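Local coordinates for protein putative Glycosidase (Bacteroides thetaiotaomicron, PDB 3R67) that is a putative glycosidase whose precise function is not established, and whose strands are arranged in a manner consistent with a five-bladed beta-propeller, at residues I26-D30 / H94-M98; Y36-R40 / E114-G118; V133-W139 / F176-I182; D274-T278 / K303-I307. One frame throughout, in Å; residues are numbered along the deposited sequence.

Contact 1: residues I26-D30 / H94-M98; sequences IVSPD and HFNRM
Segment 26-30 starts at a classic beta bulge against strand 345-351, where Ile26 (phi/psi -83/-27) and Val27 (-137/131) both face Val346; beyond it residues 27-30 run extended beside 94-98, whose residues 96-97 are strand. The closest CA atoms are those of Ile26 and Phe95, 6.5 Å apart. Ile26 (chi1 p, chi2 t) lays CD1 over one face of the Phe95 ring in a CH-pi contact, 4.0 Å from the centroid and 25° off the normal; Phe95 has chi1 m. A water joins the two backbones here, 3.0 Å from Ile26 O and 3.2 Å from Phe95 N. The polar half belongs to Arg97, which reaches across (chi1 m, chi2 t, chi3 p) so that NH1 (3.1 Å) and NH2 (2.8 Å) donate weak hydrogen bonds to Ser28 O, while Val27 CG1 covers one guanidinium face, 3.7 Å from Arg97 CZ. A second water links Arg97 NH1 (3.0 Å) to Pro29 O (3.1 Å). The guanidinium is further held by a salt bridge to Glu47 and a hydrogen bond from NE to Tyr67. Strand 345-351 thus borders Ile26 and Val27, whereas Phe95 packs on strands 62-70 and 82-89 of the sheet that ends in strand 96-97.

Contact 2: residues Y36-R40 / E114-G118; sequences YCPMR and EWPGG
This is a surface contact between the loop after helix 111-114 and the connection of the small hairpin 35-37/42-44, in which a tryptophan packs against the hairpin end. Trp115, the first residue to leave helical angles (phi/psi -103/133, chi1 t, chi2 -107°), points its indole at segment 36-40; its CA lies 7.8 Å from that of Met39. One indole face receives CB of Met39, a selenomethionine with m, m, m rotamers: CB stands 3.4 Å from the centroid of the six-membered ring, 9° off the normal, a CH-pi contact. Its SE approaches obliquely, 5.1 Å from the centroid of the five-membered ring, a Met-aromatic contact. Cys37 SG meets the ring obliquely, 4.3 Å from Trp115 CH2. That sulfur also organises the connection, accepting from Arg40 N at 3.3 Å with a nearly linear geometry and, weakly, from Met39 N at 3.3 Å, while residues 38-40 keep helical phi/psi. In the propeller-like fold, segment 114-118 leads into strand 118-126, the first strand of its four-stranded antiparallel sheet. Its backbone bends sharply there: a cis peptide precedes Pro116, Gly118 N bonds to Glu114 O at 2.8 Å, and Gly118 has positive phi (89/-152), angles that themselves call for glycine. Arg40, in the conformer given, brings a guanidinium face over the indole edge, with NE 3.4 Å from Trp115 CZ2. Pro105 touches Trp115 from a neighbouring loop.

Contact 3: residues V133-W139 / F176-I182; sequences VMLYTQW and FSKSASI. With EDO (1,2-ethanediol), chain I.
Leu135, Thr137 and Ile182 have the most surface covered here, where strand 133-139 faces segment 176-182 and its strand 180-182 in a nearly antiparallel course (171°, axes 7.8 Å apart at closest). Leu135 stands opposite Ala180 (CA-CA 6.2 Å) and Thr137 opposite Lys178 (5.4 Å). Leu135 CD1 (chi1 m, chi2 t) touches both Ala180 CB and Ile182 CG1 at 3.5 Å; Ile182 CD1 also meets Val133 CG1 at 3.9 Å. Thr137 OG1 lies 3.3 Å from Lys178 CB. One water bridges the backbones, 2.7 Å from Leu135 O (weak) and 3.0 Å from Ala180 N; another joins the Thr137 side chain (OG1, 2.9 Å) to Ser179 N (3.0 Å). At the other end Trp139 CZ3 reaches Phe176 CZ (3.7 Å), and a 1,2-ethanediol covers one Trp139 face while its O1 accepts from Lys178 NZ (2.8 Å). The two strands belong to separate sheets, and such side-chain packing, with waters filling gaps, suits adjacent blades of a beta-propeller.

Contact 4: residues D274-T278 / K303-I307; sequences DTLYT and KPFYI
Lys303 opens the second segment, its CG 3.7 Å from Tyr277 OH and its NZ 4.2 Å from Leu276 CD1; with chi4 p, NZ also donates to a water at 2.7 Å, which in turn donates to Asp274 OD2 at 2.6 Å. Pro304 comes next and packs on Tyr277. Its ring lies over one face of Tyr277 (chi1 m), CG 3.8 Å from the ring centroid and 22° off the normal in a CH-pi contact, while CD approaches Tyr277 CZ to 3.4 Å. Phe305 and Tyr306 lie too far from 274-278 to touch it, with backbone hydrogen bonds to Ala284 of strand 282-289. Ile307 returns, CG2 4.1 Å from Tyr277 CE1, and the CA atoms of these two residues are 8.4 Å apart. Phe241 touches both Tyr277 and Pro304. The tyrosine is presented by a type I beta turn from Asp274 to Tyr277, closed by Tyr277 N to Asp274 O at 3.1 Å and reinforced by an Asx turn, Leu276 N to Asp274 OD1 at 3.1 Å.

Overall arrangement
Contacts 1 and 2 interleave along the chain, and contacts 3 and 4 follow in series. Contact 1 lies at the sheet of strands 50-59 to 96-97, contact 2 leads into the sheet beginning with strand 118-126, contact 3 joins that sheet to strand 180-187, and contact 4 sits among the loops around strand 282-289. Contacts 2 and 3 touch, Glu114 OE2 lying 2.6 Å from Tyr136 OH. The others do not; contacts 2 and 4, centres about 37 Å apart, lie on opposite sides of the chain's centre. Contact 3 is the most central, about 8 Å from that centre against 18 to 21 Å for the others. This placing along successive sheets is consistent with blades of a beta-propeller.

Contact 1: residues I26-D30 / H94-M98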
loop_
_atom_site.group_PDB
_atom_site.type_symbol
_atom_site.label_atom_id
_atom_site.label_comp_id
_atom_site.label_asym_id
_atom_site.label_seq_id
_atom_site.Cartn_x
_atom_site.Cartn_y
_atom_site.Cartn_z
ATOM N N ILE A 26 -1.465 -15.680 5.005
ATOM C CA ILE A 26 -1.559 -16.192 3.648
ATOM C C ILE A 26 -0.128 -16.271 3.030
ATOM O O ILE A 26 0.084 -17.079 2.141
ATOM C CB ILE A 26 -2.533 -15.367 2.763
ATOM C CG1 ILE A 26 -2.085 -13.899 2.577
ATOM C CG2 ILE A 26 -3.950 -15.439 3.335
ATOM C CD1 ILE A 26 -2.611 -13.230 1.334
ATOM N N VAL A 27 0.829 -15.437 3.479
ATOM C CA VAL A 27 2.222 -15.420 3.005
ATOM C C VAL A 27 3.132 -15.289 4.223
ATOM O O VAL A 27 2.918 -14.427 5.075
ATOM C CB VAL A 27 2.547 -14.320 1.934
ATOM C CG1 VAL A 27 3.969 -14.495 1.382
ATOM C CG2 VAL A 27 1.553 -14.342 0.777
ATOM N N SER A 28 4.141 -16.141 4.290
ATOM C CA SER A 28 5.153 -16.225 5.352
ATOM C C SER A 28 6.532 -16.336 4.730
ATOM O O SER A 28 6.599 -16.747 3.583
ATOM C CB SER A 28 4.884 -17.424 6.274
ATOM O OG SER A 28 3.618 -17.360 6.899
ATOM N N PRO A 29 7.648 -15.994 5.433
ATOM C CA PRO A 29 8.969 -16.165 4.820
ATOM C C PRO A 29 9.266 -17.632 4.451
ATOM O O PRO A 29 8.817 -18.562 5.124
ATOM C CB PRO A 29 9.942 -15.681 5.906
ATOM C CG PRO A 29 9.152 -14.967 6.857
ATOM C CD PRO A 29 7.766 -15.481 6.808
ATOM N N ASP A 30 9.987 -17.820 3.347
ATOM C CA ASP A 30 10.442 -19.114 2.868
ATOM C C ASP A 30 11.955 -19.032 2.725
ATOM O O ASP A 30 12.455 -18.255 1.908
ATOM C CB ASP A 30 9.737 -19.514 1.554
ATOM C CG ASP A 30 9.921 -20.968 1.140
ATOM O OD1 ASP A 30 10.978 -21.556 1.473
ATOM O OD2 ASP A 30 9.034 -21.501 0.421
ATOM N N HIS A 94 -6.873 -18.863 -0.204
ATOM C CA HIS A 94 -5.765 -19.807 -0.306
ATOM C C HIS A 94 -4.877 -19.433 -1.489
ATOM O O HIS A 94 -5.339 -19.336 -2.619
ATOM C CB HIS A 94 -6.233 -21.261 -0.416
ATOM C CG HIS A 94 -5.066 -22.200 -0.523
ATOM N ND1 HIS A 94 -4.325 -22.571 0.596
ATOM C CD2 HIS A 94 -4.509 -22.760 -1.619
ATOM C CE1 HIS A 94 -3.359 -23.353 0.138
ATOM N NE2 HIS A 94 -3.429 -23.496 -1.185
ATOM N N PHE A 95 -3.602 -19.234 -1.212
ATOM C CA PHE A 95 -2.644 -18.754 -2.190
ATOM C C PHE A 95 -1.528 -19.715 -2.488
ATOM O O PHE A 95 -1.063 -20.436 -1.602
ATOM C CB PHE A 95 -2.007 -17.454 -1.648
ATOM C CG PHE A 95 -2.916 -16.257 -1.781
ATOM C CD1 PHE A 95 -3.928 -16.021 -0.848
ATOM C CD2 PHE A 95 -2.775 -15.377 -2.847
ATOM C CE1 PHE A 95 -4.800 -14.937 -1.002
ATOM C CE2 PHE A 95 -3.642 -14.291 -2.993
ATOM C CZ PHE A 95 -4.646 -14.074 -2.069
ATOM N N ASN A 96 -1.088 -19.699 -3.761
ATOM C CA ASN A 96 0.103 -20.378 -4.277
ATOM C C ASN A 96 1.122 -19.308 -4.576
ATOM O O ASN A 96 0.743 -18.145 -4.709
ATOM C CB ASN A 96 -0.175 -21.271 -5.469
ATOM C CG ASN A 96 -0.871 -22.546 -5.089
ATOM O OD1 ASN A 96 -0.341 -23.373 -4.330
ATOM N ND2 ASN A 96 -2.042 -22.762 -5.651
ATOM N N ARG A 97 2.404 -19.656 -4.619
ATOM C CA ARG A 97 3.451 -18.649 -4.777
ATOM C C ARG A 97 4.507 -19.037 -5.791
ATOM O O ARG A 97 4.895 -20.203 -5.900
ATOM C CB ARG A 97 4.152 -18.431 -3.421
ATOM C CG ARG A 97 3.290 -17.745 -2.355
ATOM C CD ARG A 97 3.707 -18.105 -0.933
ATOM N NE ARG A 97 5.036 -17.616 -0.581
ATOM C CZ ARG A 97 5.591 -17.785 0.611
ATOM N NH1 ARG A 97 4.958 -18.470 1.552
ATOM N NH2 ARG A 97 6.792 -17.289 0.865
HETATM N N MSE A 98 5.021 -18.023 -6.494
HETATM C CA MSE A 98 6.182 -18.178 -7.359
HETATM C C MSE A 98 7.410 -18.265 -6.464
HETATM O O MSE A 98 7.397 -17.716 -5.352
HETATM C CB MSE A 98 6.278 -17.052 -8.390
HETATM C CG MSE A 98 5.233 -17.210 -9.502
HETATM SE SE MSE A 98 5.314 -15.813 -10.851
HETATM C CE MSE A 98 7.183 -16.038 -11.442
HETATM O O HOH W 1 -2.001 -19.143 1.541
HETATM O O HOH W 2 6.354 -19.930 3.756
#

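Contact 2: residues Y36-R40 / E114-G118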
loop_
_atom_site.group_PDB
_atom_site.type_symbol
_atom_site.label_atom_id
_atom_site.label_comp_id
_atom_site.label_asym_id
_atom_site.label_seq_id
_atom_site.Cartn_x
_atom_site.Cartn_y
_atom_site.Cartn_z
ATOM N N TYR A 36 18.762 -15.411 -8.316
ATOM C CA TYR A 36 20.051 -14.852 -8.676
ATOM C C TYR A 36 19.887 -13.347 -8.850
ATOM O O TYR A 36 19.245 -12.897 -9.809
ATOM C CB TYR A 36 20.630 -15.507 -9.919
ATOM C CG TYR A 36 22.087 -15.170 -10.075
ATOM C CD1 TYR A 36 23.069 -15.963 -9.488
ATOM C CD2 TYR A 36 22.485 -14.006 -10.725
ATOM C CE1 TYR A 36 24.415 -15.649 -9.606
ATOM C CE2 TYR A 36 23.829 -13.661 -10.822
ATOM C CZ TYR A 36 24.793 -14.499 -10.275
ATOM O OH TYR A 36 26.119 -14.181 -10.370
ATOM N N CYS A 37 20.424 -12.568 -7.900
ATOM C CA CYS A 37 20.252 -11.117 -7.907
ATOM C C CYS A 37 21.203 -10.474 -8.915
ATOM O O CYS A 37 22.423 -10.680 -8.844
ATOM C CB CYS A 37 20.447 -10.526 -6.519
ATOM S SG CYS A 37 20.346 -8.719 -6.474
ATOM N N PRO A 38 20.656 -9.656 -9.844
ATOM C CA PRO A 38 21.534 -8.986 -10.820
ATOM C C PRO A 38 22.397 -7.871 -10.177
ATOM O O PRO A 38 23.403 -7.500 -10.784
ATOM C CB PRO A 38 20.553 -8.411 -11.843
ATOM C CG PRO A 38 19.280 -8.246 -11.106
ATOM C CD PRO A 38 19.229 -9.323 -10.067
HETATM N N MSE A 39 22.036 -7.343 -8.972
HETATM C CA MSE A 39 22.865 -6.325 -8.308
HETATM C C MSE A 39 23.962 -6.984 -7.440
HETATM O O MSE A 39 25.144 -6.595 -7.537
HETATM C CB MSE A 39 22.031 -5.374 -7.461
HETATM C CG MSE A 39 21.180 -4.440 -8.280
HETATM SE SE MSE A 39 22.232 -3.438 -9.582
HETATM C CE MSE A 39 23.329 -2.245 -8.420
ATOM N N ARG A 40 23.557 -7.985 -6.604
ATOM C CA ARG A 40 24.467 -8.739 -5.731
ATOM C C ARG A 40 25.389 -9.645 -6.545
ATOM O O ARG A 40 26.476 -10.019 -6.061
ATOM C CB ARG A 40 23.685 -9.594 -4.710
ATOM C CG ARG A 40 22.935 -8.823 -3.622
ATOM C CD ARG A 40 23.857 -8.154 -2.625
ATOM N NE ARG A 40 23.102 -7.395 -1.625
ATOM C CZ ARG A 40 23.651 -6.620 -0.696
ATOM N NH1 ARG A 40 24.969 -6.479 -0.633
ATOM N NH2 ARG A 40 22.885 -5.964 0.165
ATOM N N GLU A 114 17.232 2.686 -6.296
ATOM C CA GLU A 114 16.730 1.443 -5.693
ATOM C C GLU A 114 17.822 0.573 -5.029
ATOM O O GLU A 114 17.474 -0.359 -4.304
ATOM C CB GLU A 114 16.026 0.596 -6.763
ATOM C CG GLU A 114 14.778 1.276 -7.305
ATOM C CD GLU A 114 14.022 0.590 -8.427
ATOM O OE1 GLU A 114 14.463 -0.482 -8.887
ATOM O OE2 GLU A 114 12.985 1.137 -8.862
ATOM N N TRP A 115 19.097 0.866 -5.227
ATOM C CA TRP A 115 20.104 0.009 -4.605
ATOM C C TRP A 115 20.699 0.691 -3.349
ATOM O O TRP A 115 21.027 1.879 -3.406
ATOM C CB TRP A 115 21.220 -0.367 -5.612
ATOM C CG TRP A 115 22.086 -1.488 -5.118
ATOM C CD1 TRP A 115 23.369 -1.389 -4.661
ATOM C CD2 TRP A 115 21.656 -2.835 -4.822
ATOM N NE1 TRP A 115 23.791 -2.602 -4.162
ATOM C CE2 TRP A 115 22.743 -3.494 -4.204
ATOM C CE3 TRP A 115 20.444 -3.518 -4.951
ATOM C CZ2 TRP A 115 22.666 -4.834 -3.788
ATOM C CZ3 TRP A 115 20.367 -4.829 -4.527
ATOM C CH2 TRP A 115 21.462 -5.477 -3.958
ATOM N N PRO A 116 20.817 -0.022 -2.204
ATOM C CA PRO A 116 20.539 -1.457 -1.983
ATOM C C PRO A 116 19.211 -1.793 -1.281
ATOM O O PRO A 116 18.943 -2.969 -1.081
ATOM C CB PRO A 116 21.690 -1.881 -1.057
ATOM C CG PRO A 116 22.077 -0.606 -0.294
ATOM C CD PRO A 116 21.447 0.575 -1.012
ATOM N N GLY A 117 18.401 -0.805 -0.942
ATOM C CA GLY A 117 17.148 -1.017 -0.218
ATOM C C GLY A 117 16.051 -1.751 -0.961
ATOM O O GLY A 117 15.217 -2.417 -0.336
ATOM N N GLY A 118 16.041 -1.609 -2.279
ATOM C CA GLY A 118 15.055 -2.267 -3.122
ATOM C C GLY A 118 13.762 -1.511 -3.372
ATOM O O GLY A 118 13.719 -0.276 -3.359
#

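Contact 3: residues V133-W139 / F176-I182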
loop_
_atom_site.group_PDB
_atom_site.type_symbol
_atom_site.label_atom_id
_atom_site.label_comp_id
_atom_site.label_asym_id
_atom_site.label_seq_id
_atom_site.Cartn_x
_atom_site.Cartn_y
_atom_site.Cartn_z
ATOM N N VAL A 133 -1.040 -0.380 -12.898
ATOM C CA VAL A 133 -0.203 0.728 -12.496
ATOM C C VAL A 133 0.219 0.484 -11.045
ATOM O O VAL A 133 -0.618 0.415 -10.133
ATOM C CB VAL A 133 -0.923 2.093 -12.702
ATOM C CG1 VAL A 133 -0.040 3.268 -12.255
ATOM C CG2 VAL A 133 -1.338 2.264 -14.153
HETATM N N MSE A 134 1.528 0.326 -10.845
HETATM C CA MSE A 134 2.077 0.101 -9.521
HETATM C C MSE A 134 2.778 1.331 -9.002
HETATM O O MSE A 134 3.588 1.915 -9.716
HETATM C CB MSE A 134 3.068 -1.068 -9.539
HETATM C CG MSE A 134 3.740 -1.321 -8.160
HETATM SE SE MSE A 134 5.420 -2.302 -8.288
HETATM C CE MSE A 134 4.734 -3.876 -8.829
ATOM N N LEU A 135 2.461 1.711 -7.760
ATOM C CA LEU A 135 3.079 2.806 -7.015
ATOM C C LEU A 135 3.835 2.205 -5.869
ATOM O O LEU A 135 3.217 1.519 -5.043
ATOM C CB LEU A 135 2.027 3.820 -6.544
ATOM C CG LEU A 135 1.352 4.626 -7.638
ATOM C CD1 LEU A 135 0.049 5.105 -7.182
ATOM C CD2 LEU A 135 2.238 5.748 -8.158
ATOM N N TYR A 136 5.160 2.373 -5.844
ATOM C CA TYR A 136 5.977 1.767 -4.802
ATOM C C TYR A 136 7.063 2.718 -4.328
ATOM O O TYR A 136 7.273 3.782 -4.919
ATOM C CB TYR A 136 6.609 0.475 -5.379
ATOM C CG TYR A 136 7.631 0.711 -6.477
ATOM C CD1 TYR A 136 7.233 0.932 -7.795
ATOM C CD2 TYR A 136 8.999 0.651 -6.208
ATOM C CE1 TYR A 136 8.165 1.170 -8.803
ATOM C CE2 TYR A 136 9.945 0.863 -7.216
ATOM C CZ TYR A 136 9.522 1.120 -8.515
ATOM O OH TYR A 136 10.436 1.315 -9.530
ATOM N N THR A 137 7.772 2.323 -3.277
ATOM C CA THR A 137 8.891 3.104 -2.749
ATOM C C THR A 137 10.216 2.565 -3.231
ATOM O O THR A 137 10.487 1.370 -3.088
ATOM C CB THR A 137 8.882 3.087 -1.211
ATOM O OG1 THR A 137 7.591 3.378 -0.719
ATOM C CG2 THR A 137 9.917 4.017 -0.601
ATOM N N GLN A 138 11.042 3.459 -3.747
ATOM C CA GLN A 138 12.446 3.253 -4.119
ATOM C C GLN A 138 13.285 3.561 -2.910
ATOM O O GLN A 138 13.117 4.653 -2.363
ATOM C CB GLN A 138 12.843 4.127 -5.318
ATOM C CG GLN A 138 12.127 3.775 -6.598
ATOM C CD GLN A 138 12.534 4.687 -7.729
ATOM O OE1 GLN A 138 12.568 5.921 -7.601
ATOM N NE2 GLN A 138 12.744 4.104 -8.896
ATOM N N TRP A 139 14.150 2.628 -2.448
ATOM C CA TRP A 139 14.927 2.891 -1.232
ATOM C C TRP A 139 16.406 2.574 -1.481
ATOM O O TRP A 139 16.768 1.437 -1.757
ATOM C CB TRP A 139 14.346 2.074 -0.062
ATOM C CG TRP A 139 15.027 2.216 1.273
ATOM C CD1 TRP A 139 15.450 1.202 2.077
ATOM C CD2 TRP A 139 15.352 3.434 1.961
ATOM N NE1 TRP A 139 15.961 1.708 3.250
ATOM C CE2 TRP A 139 15.908 3.073 3.208
ATOM C CE3 TRP A 139 15.152 4.798 1.682
ATOM C CZ2 TRP A 139 16.303 4.026 4.159
ATOM C CZ3 TRP A 139 15.538 5.734 2.620
ATOM C CH2 TRP A 139 16.111 5.348 3.840
ATOM N N PHE A 176 11.144 13.243 -0.116
ATOM C CA PHE A 176 10.916 11.974 0.588
ATOM C C PHE A 176 9.433 11.592 0.437
ATOM O O PHE A 176 8.572 12.220 1.067
ATOM C CB PHE A 176 11.342 12.084 2.074
ATOM C CG PHE A 176 12.176 10.940 2.619
ATOM C CD1 PHE A 176 13.569 10.951 2.504
ATOM C CD2 PHE A 176 11.576 9.873 3.284
ATOM C CE1 PHE A 176 14.345 9.896 3.013
ATOM C CE2 PHE A 176 12.356 8.827 3.812
ATOM C CZ PHE A 176 13.734 8.843 3.666
ATOM N N SER A 177 9.132 10.616 -0.466
ATOM C CA SER A 177 7.756 10.225 -0.777
ATOM C C SER A 177 7.570 8.715 -0.792
ATOM O O SER A 177 8.529 7.953 -0.977
ATOM C CB SER A 177 7.328 10.795 -2.122
ATOM O OG SER A 177 8.173 10.354 -3.164
ATOM N N LYS A 178 6.312 8.291 -0.567
ATOM C CA LYS A 178 5.859 6.902 -0.479
ATOM C C LYS A 178 4.352 6.828 -0.227
ATOM O O LYS A 178 3.741 7.854 0.057
ATOM C CB LYS A 178 6.613 6.161 0.651
ATOM C CG LYS A 178 6.515 6.798 2.040
ATOM C CD LYS A 178 6.920 5.847 3.179
ATOM C CE LYS A 178 8.346 5.362 3.146
ATOM N NZ LYS A 178 8.590 4.399 4.246
ATOM N N SER A 179 3.780 5.604 -0.286
ATOM C CA SER A 179 2.416 5.198 0.056
ATOM C C SER A 179 1.337 5.983 -0.725
ATOM O O SER A 179 0.760 6.931 -0.212
ATOM C CB SER A 179 2.193 5.381 1.550
ATOM O OG SER A 179 3.249 4.754 2.258
ATOM N N ALA A 180 1.017 5.524 -1.944
ATOM C CA ALA A 180 0.038 6.198 -2.794
ATOM C C ALA A 180 -1.189 5.338 -3.055
ATOM O O ALA A 180 -1.091 4.147 -3.387
ATOM C CB ALA A 180 0.671 6.578 -4.110
ATOM N N SER A 181 -2.348 5.981 -2.934
ATOM C CA SER A 181 -3.666 5.415 -3.134
ATOM C C SER A 181 -4.373 6.074 -4.321
ATOM O O SER A 181 -4.941 7.151 -4.160
ATOM C CB SER A 181 -4.502 5.577 -1.871
ATOM O OG SER A 181 -3.882 4.882 -0.805
ATOM N N ILE A 182 -4.331 5.427 -5.507
ATOM C CA ILE A 182 -5.019 5.919 -6.718
ATOM C C ILE A 182 -6.531 5.790 -6.509
ATOM O O ILE A 182 -6.952 4.814 -5.914
ATOM C CB ILE A 182 -4.544 5.167 -8.013
ATOM C CG1 ILE A 182 -3.138 5.639 -8.409
ATOM C CG2 ILE A 182 -5.507 5.409 -9.208
ATOM C CD1 ILE A 182 -2.565 5.005 -9.764
HETATM C C1 EDO I . 12.326 3.216 3.621
HETATM O O1 EDO I . 10.915 3.172 3.419
HETATM C C2 EDO I . 12.661 4.165 4.765
HETATM O O2 EDO I . 12.228 5.472 4.373
HETATM O O HOH W 3 2.699 3.304 -3.067
HETATM O O HOH W 4 4.839 3.081 -1.458
HETATM O O HOH W 5 8.030 2.194 1.762
#

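Contact 4: residues D274-T278 / K303-I307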
loop_
_atom_site.group_PDB
_atom_site.type_symbol
_atom_site.label_atom_id
_atom_site.label_comp_id
_atom_site.label_asym_id
_atom_site.label_seq_id
_atom_site.Cartn_x
_atom_site.Cartn_y
_atom_site.Cartn_z
ATOM N N ASP A 274 -3.509 8.027 21.531
ATOM C CA ASP A 274 -4.694 7.438 22.162
ATOM C C ASP A 274 -4.231 6.223 22.980
ATOM O O ASP A 274 -3.819 5.217 22.400
ATOM C CB ASP A 274 -5.777 7.070 21.112
ATOM C CG ASP A 274 -7.129 6.688 21.696
ATOM O OD1 ASP A 274 -7.189 6.358 22.900
ATOM O OD2 ASP A 274 -8.132 6.724 20.950
ATOM N N THR A 275 -4.292 6.333 24.315
ATOM C CA THR A 275 -3.868 5.329 25.294
ATOM C C THR A 275 -4.685 3.983 25.149
ATOM O O THR A 275 -4.225 2.961 25.661
ATOM C CB THR A 275 -4.011 5.921 26.725
ATOM O OG1 THR A 275 -3.394 5.074 27.674
ATOM C CG2 THR A 275 -5.449 6.175 27.146
ATOM N N LEU A 276 -5.839 3.980 24.442
ATOM C CA LEU A 276 -6.671 2.791 24.206
ATOM C C LEU A 276 -6.017 1.837 23.219
ATOM O O LEU A 276 -6.384 0.669 23.145
ATOM C CB LEU A 276 -8.066 3.184 23.675
ATOM C CG LEU A 276 -8.999 3.861 24.679
ATOM C CD1 LEU A 276 -10.160 4.498 23.999
ATOM C CD2 LEU A 276 -9.460 2.911 25.747
ATOM N N TYR A 277 -5.068 2.338 22.441
ATOM C CA TYR A 277 -4.356 1.564 21.429
ATOM C C TYR A 277 -2.862 1.552 21.787
ATOM O O TYR A 277 -2.384 2.459 22.458
ATOM C CB TYR A 277 -4.630 2.132 20.015
ATOM C CG TYR A 277 -6.117 2.186 19.765
ATOM C CD1 TYR A 277 -6.838 1.021 19.485
ATOM C CD2 TYR A 277 -6.832 3.377 19.939
ATOM C CE1 TYR A 277 -8.226 1.037 19.399
ATOM C CE2 TYR A 277 -8.219 3.404 19.838
ATOM C CZ TYR A 277 -8.909 2.233 19.560
ATOM O OH TYR A 277 -10.272 2.238 19.421
ATOM N N THR A 278 -2.159 0.491 21.390
ATOM C CA THR A 278 -0.747 0.312 21.681
ATOM C C THR A 278 0.069 1.465 21.096
ATOM O O THR A 278 -0.173 1.901 19.965
ATOM C CB THR A 278 -0.275 -1.046 21.123
ATOM O OG1 THR A 278 -1.006 -2.078 21.789
ATOM C CG2 THR A 278 1.217 -1.294 21.334
ATOM N N LYS A 303 -12.034 6.369 15.681
ATOM C CA LYS A 303 -11.530 5.098 16.191
ATOM C C LYS A 303 -11.172 4.209 15.029
ATOM O O LYS A 303 -11.841 4.265 13.995
ATOM C CB LYS A 303 -12.543 4.396 17.123
ATOM C CG LYS A 303 -12.627 4.979 18.512
ATOM C CD LYS A 303 -13.573 4.171 19.387
ATOM C CE LYS A 303 -13.228 4.238 20.865
ATOM N NZ LYS A 303 -13.245 5.619 21.400
ATOM N N PRO A 304 -10.114 3.386 15.151
ATOM C CA PRO A 304 -9.744 2.516 14.017
ATOM C C PRO A 304 -10.779 1.411 13.762
ATOM O O PRO A 304 -11.409 0.955 14.720
ATOM C CB PRO A 304 -8.409 1.920 14.449
ATOM C CG PRO A 304 -8.391 2.027 15.937
ATOM C CD PRO A 304 -9.182 3.231 16.289
ATOM N N PHE A 305 -10.955 0.987 12.481
ATOM C CA PHE A 305 -11.900 -0.088 12.147
ATOM C C PHE A 305 -11.197 -1.443 12.211
ATOM O O PHE A 305 -11.852 -2.472 12.309
ATOM C CB PHE A 305 -12.536 0.122 10.756
ATOM C CG PHE A 305 -11.650 -0.186 9.568
ATOM C CD1 PHE A 305 -10.758 0.761 9.081
ATOM C CD2 PHE A 305 -11.754 -1.400 8.902
ATOM C CE1 PHE A 305 -9.957 0.486 7.968
ATOM C CE2 PHE A 305 -10.938 -1.685 7.798
ATOM C CZ PHE A 305 -10.048 -0.737 7.335
ATOM N N TYR A 306 -9.865 -1.440 12.107
ATOM C CA TYR A 306 -9.058 -2.650 12.101
ATOM C C TYR A 306 -7.829 -2.449 12.973
ATOM O O TYR A 306 -7.172 -1.420 12.877
ATOM C CB TYR A 306 -8.683 -2.986 10.660
ATOM C CG TYR A 306 -8.523 -4.466 10.453
ATOM C CD1 TYR A 306 -9.639 -5.300 10.344
ATOM C CD2 TYR A 306 -7.260 -5.044 10.353
ATOM C CE1 TYR A 306 -9.500 -6.677 10.187
ATOM C CE2 TYR A 306 -7.110 -6.417 10.158
ATOM C CZ TYR A 306 -8.234 -7.229 10.075
ATOM O OH TYR A 306 -8.094 -8.581 9.872
ATOM N N ILE A 307 -7.561 -3.389 13.882
ATOM C CA ILE A 307 -6.469 -3.270 14.848
ATOM C C ILE A 307 -5.709 -4.598 14.965
ATOM O O ILE A 307 -6.322 -5.653 14.728
ATOM C CB ILE A 307 -6.986 -2.811 16.275
ATOM C CG1 ILE A 307 -7.810 -3.895 17.007
ATOM C CG2 ILE A 307 -7.722 -1.479 16.251
ATOM C CD1 ILE A 307 -8.016 -3.636 18.572
HETATM O O HOH W 6 -10.711 6.437 21.321
#